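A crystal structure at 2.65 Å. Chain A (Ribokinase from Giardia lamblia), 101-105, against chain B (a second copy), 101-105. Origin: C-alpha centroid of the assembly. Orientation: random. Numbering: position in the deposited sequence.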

# COMPACT_ATOMS: atom_id res chain seq x y z
N ALA A 101 6.32 2.71 4.06
CA ALA A 101 5.79 1.38 4.29
C ALA A 101 4.38 1.29 3.73
O ALA A 101 3.56 2.18 3.97
N GLY A 102 4.10 0.21 3.00
CA GLY A 102 2.77 -0.08 2.54
C GLY A 102 2.16 -1.13 3.46
O GLY A 102 2.64 -2.26 3.52
N ILE A 103 1.10 -0.74 4.16
CA ILE A 103 0.58 -1.51 5.28
C ILE A 103 -0.89 -1.84 5.02
O ILE A 103 -1.65 -0.98 4.56
N TYR A 104 -1.26 -3.11 5.26
CA TYR A 104 -2.65 -3.54 5.33
C TYR A 104 -3.00 -3.88 6.78
O TYR A 104 -2.34 -4.72 7.39
N VAL A 105 -4.06 -3.27 7.30
CA VAL A 105 -4.55 -3.55 8.65
C VAL A 105 -5.94 -4.18 8.53
O VAL A 105 -6.88 -3.52 8.08
N ALA B 101 -4.59 3.20 -4.62
CA ALA B 101 -4.53 1.76 -4.45
C ALA B 101 -3.18 1.39 -3.85
O ALA B 101 -2.14 1.86 -4.33
N GLY B 102 -3.20 0.54 -2.83
CA GLY B 102 -1.99 -0.01 -2.26
C GLY B 102 -1.80 -1.41 -2.79
O GLY B 102 -2.60 -2.31 -2.53
N ILE B 103 -0.71 -1.61 -3.54
CA ILE B 103 -0.53 -2.80 -4.36
C ILE B 103 0.75 -3.50 -3.96
O ILE B 103 1.80 -2.86 -3.81
N TYR B 104 0.66 -4.82 -3.76
CA TYR B 104 1.81 -5.70 -3.63
C TYR B 104 1.93 -6.55 -4.89
O TYR B 104 0.97 -7.21 -5.30
N VAL B 105 3.11 -6.54 -5.50
CA VAL B 105 3.40 -7.37 -6.66
C VAL B 105 4.49 -8.36 -6.26
O VAL B 105 5.60 -7.95 -5.89

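The same five residues of two ribokinase copies meet here as a pair of crossed strands, their N-to-C directions 102° apart, and the contact is nearly symmetric. The strands cross steeply, and no backbone-to-backbone hydrogen bond joins them; the tyrosine side chains bridge the gap.

Along chain B, Ala B101 comes first. Its CA-to-CB bond points sideways, and the short methyl makes no contact with the other stretch.

Gly B102 lies nearest its own counterpart, with Gly B102 CA 6.8 Å from Gly A102 CA. A CB here would point toward chain A, about 3.8 Å from Tyr A104 CE1, a normal contact distance; with no side chain, the residue meets the tyrosine through its backbone. The carbonyl is also a polar partner: Tyr A104 OH donates a hydrogen bond to Gly B102 O at 2.6 Å, satisfying a buried hydroxyl.

Ile B103, following the usual strand alternation, turns its CA-to-CB bond away from chain A. Its m,t side chain is buried, an apt setting for a branched aliphatic residue, but takes almost no part in this contact.

Tyr B104 turns its CA-to-CB bond toward chain A and, with Tyr A104, supplies most of the buried surface. Its chi1 of -61° (m) and chi2 of -17° carry the ring across the gap, where Tyr B104 OH donates to Gly A102 O at 2.6 Å, the reciprocal of the first bond. The two tyrosine rings form an offset stack, centroids 4.3 Å apart and planes at 17°, with Tyr B104 CE2 3.5 Å from Tyr A104 CE2. Tyrosine suits the site because its flat ring stacks while its hydroxyl reaches a backbone acceptor near the ring plane.

Val B105, chi1 t, is out of reach and partly exposed; its beta-branched side chain suits the extended backbone of a strand, though it adds nothing to this contact.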

# COMPACT_ATOMS: atom_id res chain seq x y z
CB ALA A 101 5.78 1.02 5.78
CB ILE A 103 0.73 -0.72 6.60
CG1 ILE A 103 2.19 -0.33 6.83
CG2 ILE A 103 0.18 -1.52 7.77
CD1 ILE A 103 2.41 0.47 8.09
CB TYR A 104 -2.91 -4.78 4.48
CG TYR A 104 -2.68 -4.67 2.98
CD1 TYR A 104 -2.61 -3.44 2.35
CD2 TYR A 104 -2.55 -5.81 2.22
CE1 TYR A 104 -2.41 -3.36 0.98
CE2 TYR A 104 -2.35 -5.75 0.86
CZ TYR A 104 -2.28 -4.52 0.24
OH TYR A 104 -2.09 -4.49 -1.12
CB VAL A 105 -4.58 -2.29 9.52
CG1 VAL A 105 -5.06 -2.62 10.92
CG2 VAL A 105 -3.18 -1.69 9.60
CB ALA B 101 -4.73 1.03 -5.79
CB ILE B 103 -0.53 -2.44 -5.86
CG1 ILE B 103 -1.85 -1.75 -6.24
CG2 ILE B 103 -0.27 -3.68 -6.72
CD1 ILE B 103 -1.95 -1.34 -7.68
CB TYR B 104 1.70 -6.63 -2.42
CG TYR B 104 1.61 -5.99 -1.06
CD1 TYR B 104 1.97 -4.66 -0.85
CD2 TYR B 104 1.19 -6.73 0.03
CE1 TYR B 104 1.90 -4.09 0.41
CE2 TYR B 104 1.11 -6.18 1.29
CZ TYR B 104 1.46 -4.87 1.48
OH TYR B 104 1.37 -4.35 2.74
CB VAL B 105 3.82 -6.53 -7.87
CG1 VAL B 105 4.00 -7.40 -9.08
CG2 VAL B 105 2.78 -5.46 -8.14